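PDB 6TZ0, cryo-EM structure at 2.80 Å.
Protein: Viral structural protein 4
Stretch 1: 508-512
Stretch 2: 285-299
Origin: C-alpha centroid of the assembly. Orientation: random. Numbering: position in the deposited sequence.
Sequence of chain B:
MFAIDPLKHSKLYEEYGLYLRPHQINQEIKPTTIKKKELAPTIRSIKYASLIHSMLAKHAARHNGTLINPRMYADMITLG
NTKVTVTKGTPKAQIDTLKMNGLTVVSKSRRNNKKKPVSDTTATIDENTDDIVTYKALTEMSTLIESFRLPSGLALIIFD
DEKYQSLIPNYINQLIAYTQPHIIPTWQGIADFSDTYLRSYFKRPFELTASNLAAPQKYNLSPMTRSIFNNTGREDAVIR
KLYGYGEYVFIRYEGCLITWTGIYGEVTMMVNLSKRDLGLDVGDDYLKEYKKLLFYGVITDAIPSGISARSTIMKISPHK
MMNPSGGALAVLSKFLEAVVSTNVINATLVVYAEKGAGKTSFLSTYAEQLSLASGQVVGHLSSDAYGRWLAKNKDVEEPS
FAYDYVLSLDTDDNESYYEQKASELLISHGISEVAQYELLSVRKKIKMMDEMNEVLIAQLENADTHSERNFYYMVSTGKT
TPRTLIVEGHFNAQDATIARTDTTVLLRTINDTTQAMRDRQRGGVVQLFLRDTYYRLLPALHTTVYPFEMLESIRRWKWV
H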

# COMPACT_ATOMS: atom_id res chain seq x y z
N ARG B 508 2.32 34.32 -6.51
CA ARG B 508 3.26 35.36 -6.13
C ARG B 508 3.13 36.52 -7.10
O ARG B 508 2.92 36.30 -8.30
CB ARG B 508 4.70 34.86 -6.14
CG ARG B 508 5.01 33.71 -5.22
CD ARG B 508 4.96 34.09 -3.76
NE ARG B 508 5.33 32.96 -2.91
CZ ARG B 508 6.54 32.77 -2.42
NH1 ARG B 508 7.49 33.64 -2.66
NH2 ARG B 508 6.79 31.71 -1.67
N THR B 509 3.25 37.74 -6.60
CA THR B 509 3.19 38.94 -7.42
C THR B 509 4.41 39.81 -7.18
O THR B 509 5.33 39.44 -6.44
CB THR B 509 1.92 39.76 -7.15
OG1 THR B 509 1.86 40.09 -5.76
CG2 THR B 509 0.69 39.00 -7.55
N ILE B 510 4.42 40.98 -7.81
CA ILE B 510 5.44 41.98 -7.56
C ILE B 510 5.01 42.89 -6.41
O ILE B 510 4.79 44.10 -6.58
CB ILE B 510 5.71 42.78 -8.85
CG1 ILE B 510 4.39 43.20 -9.51
CG2 ILE B 510 6.48 41.94 -9.83
CD1 ILE B 510 4.52 44.45 -10.25
N ASN B 511 5.00 42.37 -5.20
CA ASN B 511 4.49 43.16 -4.09
C ASN B 511 5.21 42.74 -2.83
O ASN B 511 5.18 41.57 -2.45
CB ASN B 511 2.98 43.00 -3.91
CG ASN B 511 2.18 43.79 -4.93
OD1 ASN B 511 1.47 43.22 -5.75
ND2 ASN B 511 2.30 45.10 -4.87
N ASP B 512 5.87 43.70 -2.20
CA ASP B 512 6.38 43.49 -0.86
C ASP B 512 5.16 43.60 0.05
O ASP B 512 4.66 44.70 0.29
CB ASP B 512 7.46 44.51 -0.53
CG ASP B 512 8.35 44.08 0.60
OD1 ASP B 512 9.12 43.13 0.38
OD2 ASP B 512 8.31 44.68 1.68
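Stretch 2, residues 285-299: DYLKEYKKLLFYGVI

Stretch 2 packs on the irregular segment 508-512 as a turn, a short helix and a strand, with Ile510 at the centre of the contact. At the start, Asp285 OD2 accepts a hydrogen bond from Leu287 N (3.0 Å), while Tyr286, its chi1 in t, points toward stretch 1 and places its OH 2.8 Å from Ile510 O, which lies at the edge of the ring. A type II turn from Leu287 to Tyr290 follows, out of reach of stretch 1 at Leu287, Lys288 and Glu289. Glu289 occupies the N-cap position, and its OE1 forms a salt bridge with Lys292 NZ (3.6 Å). From Tyr290 the chain is helical. The Tyr290 CA-to-CB bond points sideways, but the end of the side chain comes nearer to stretch 1, beside Asn511; Lys291 points away. One turn on, Leu293 CB meets Ile510 CD1 at 3.7 Å, and the same methyl lies 3.3 Å from Leu293 O. Leu294 CD1 reaches Thr509 CB at 3.7 Å and Ile510 CG1 at 4.3 Å. Phe295 and Tyr296 point away. The strand begins at Gly297, whose O is 3.5 Å from Ile510 CG2. Val298 points away, and Ile299 turns back toward stretch 1, its CG1 3.7 Å from Ile510 CG2. Here the CA atoms of the two stretches come closest, Ile299 CA lying 5.8 Å from Ile510 CA.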

# COMPACT_ATOMS: atom_id res chain seq x y z
N ASP B 285 6.69 56.80 -11.89
CA ASP B 285 6.24 56.32 -10.60
C ASP B 285 5.85 54.84 -10.71
O ASP B 285 5.57 54.33 -11.79
CB ASP B 285 5.07 57.17 -10.13
CG ASP B 285 4.73 56.95 -8.68
OD1 ASP B 285 5.48 57.45 -7.82
OD2 ASP B 285 3.71 56.29 -8.40
N TYR B 286 5.86 54.17 -9.56
CA TYR B 286 5.47 52.76 -9.51
C TYR B 286 3.98 52.58 -9.75
O TYR B 286 3.57 51.56 -10.32
CB TYR B 286 5.87 52.18 -8.16
CG TYR B 286 5.51 50.73 -7.93
CD1 TYR B 286 6.23 49.71 -8.54
CD2 TYR B 286 4.46 50.38 -7.09
CE1 TYR B 286 5.90 48.39 -8.32
CE2 TYR B 286 4.14 49.07 -6.87
CZ TYR B 286 4.86 48.08 -7.49
OH TYR B 286 4.53 46.76 -7.27
N LEU B 287 3.16 53.55 -9.35
CA LEU B 287 1.72 53.42 -9.54
C LEU B 287 1.27 53.75 -10.95
O LEU B 287 0.19 53.31 -11.36
CB LEU B 287 0.97 54.30 -8.54
CG LEU B 287 1.16 53.85 -7.10
CD1 LEU B 287 0.48 54.81 -6.15
CD2 LEU B 287 0.64 52.45 -6.91
N LYS B 288 2.06 54.52 -11.69
CA LYS B 288 1.83 54.66 -13.12
C LYS B 288 2.08 53.33 -13.81
O LYS B 288 3.13 52.70 -13.59
CB LYS B 288 2.75 55.73 -13.69
CG LYS B 288 2.57 55.96 -15.17
CD LYS B 288 3.44 57.10 -15.66
CE LYS B 288 3.28 57.32 -17.15
NZ LYS B 288 4.10 58.46 -17.63
N GLU B 289 1.11 52.89 -14.61
CA GLU B 289 1.13 51.62 -15.35
C GLU B 289 1.31 50.43 -14.41
O GLU B 289 2.01 49.46 -14.73
CB GLU B 289 2.20 51.61 -16.44
CG GLU B 289 2.03 52.70 -17.49
CD GLU B 289 0.78 52.55 -18.32
OE1 GLU B 289 0.34 51.41 -18.56
OE2 GLU B 289 0.24 53.59 -18.75
N TYR B 290 0.66 50.49 -13.24
CA TYR B 290 0.81 49.46 -12.22
C TYR B 290 0.23 48.13 -12.66
O TYR B 290 0.79 47.07 -12.34
CB TYR B 290 0.14 49.91 -10.92
CG TYR B 290 0.01 48.81 -9.89
CD1 TYR B 290 1.12 48.34 -9.20
CD2 TYR B 290 -1.22 48.22 -9.64
CE1 TYR B 290 1.00 47.33 -8.28
CE2 TYR B 290 -1.34 47.20 -8.72
CZ TYR B 290 -0.23 46.76 -8.05
OH TYR B 290 -0.35 45.74 -7.13
N LYS B 291 -0.90 48.15 -13.36
CA LYS B 291 -1.61 46.91 -13.65
C LYS B 291 -0.87 46.07 -14.69
O LYS B 291 -0.89 44.84 -14.61
CB LYS B 291 -3.03 47.22 -14.10
CG LYS B 291 -3.93 46.01 -14.24
CD LYS B 291 -5.32 46.39 -14.71
CE LYS B 291 -6.12 47.04 -13.60
NZ LYS B 291 -6.45 46.08 -12.52
N LYS B 292 -0.20 46.72 -15.65
CA LYS B 292 0.62 45.99 -16.61
C LYS B 292 1.82 45.34 -15.94
O LYS B 292 2.19 44.21 -16.27
CB LYS B 292 1.07 46.93 -17.72
CG LYS B 292 -0.02 47.41 -18.63
CD LYS B 292 0.55 48.28 -19.73
CE LYS B 292 -0.53 48.81 -20.64
NZ LYS B 292 0.03 49.71 -21.67
N LEU B 293 2.43 46.05 -14.99
CA LEU B 293 3.53 45.48 -14.21
C LEU B 293 3.06 44.30 -13.38
O LEU B 293 3.77 43.29 -13.27
CB LEU B 293 4.14 46.55 -13.30
CG LEU B 293 4.89 47.72 -13.90
CD1 LEU B 293 5.24 48.69 -12.80
CD2 LEU B 293 6.13 47.23 -14.58
N LEU B 294 1.88 44.42 -12.77
CA LEU B 294 1.33 43.33 -11.97
C LEU B 294 0.99 42.12 -12.84
O LEU B 294 1.23 40.98 -12.43
CB LEU B 294 0.08 43.81 -11.24
CG LEU B 294 -0.67 42.78 -10.38
CD1 LEU B 294 0.17 42.34 -9.22
CD2 LEU B 294 -1.99 43.33 -9.90
N PHE B 295 0.45 42.35 -14.03
CA PHE B 295 0.07 41.23 -14.87
C PHE B 295 1.25 40.60 -15.59
O PHE B 295 1.15 39.44 -16.01
CB PHE B 295 -0.98 41.64 -15.91
CG PHE B 295 -2.35 41.95 -15.34
CD1 PHE B 295 -2.66 41.67 -14.02
CD2 PHE B 295 -3.34 42.47 -16.15
CE1 PHE B 295 -3.90 41.95 -13.51
CE2 PHE B 295 -4.59 42.74 -15.64
CZ PHE B 295 -4.87 42.47 -14.32
N TYR B 296 2.37 41.31 -15.74
CA TYR B 296 3.45 40.80 -16.58
C TYR B 296 4.84 40.88 -15.97
O TYR B 296 5.82 40.69 -16.69
CB TYR B 296 3.45 41.52 -17.93
CG TYR B 296 2.22 41.22 -18.74
CD1 TYR B 296 2.09 40.03 -19.42
CD2 TYR B 296 1.17 42.12 -18.79
CE1 TYR B 296 0.96 39.74 -20.15
CE2 TYR B 296 0.03 41.85 -19.51
CZ TYR B 296 -0.06 40.66 -20.19
OH TYR B 296 -1.19 40.38 -20.91
N GLY B 297 4.97 41.10 -14.66
CA GLY B 297 6.27 41.30 -14.05
C GLY B 297 6.60 40.26 -13.01
O GLY B 297 5.71 39.67 -12.40
N VAL B 298 7.90 40.02 -12.82
CA VAL B 298 8.44 39.15 -11.78
C VAL B 298 9.68 39.83 -11.20
O VAL B 298 10.61 40.16 -11.94
CB VAL B 298 8.82 37.75 -12.30
CG1 VAL B 298 9.53 36.96 -11.23
CG2 VAL B 298 7.61 36.97 -12.74
N ILE B 299 9.70 40.02 -9.88
CA ILE B 299 10.86 40.58 -9.21
C ILE B 299 11.90 39.49 -8.98
O ILE B 299 11.58 38.42 -8.45
CB ILE B 299 10.45 41.26 -7.90
CG1 ILE B 299 9.73 42.56 -8.21
CG2 ILE B 299 11.64 41.52 -7.00
CD1 ILE B 299 9.07 43.18 -7.03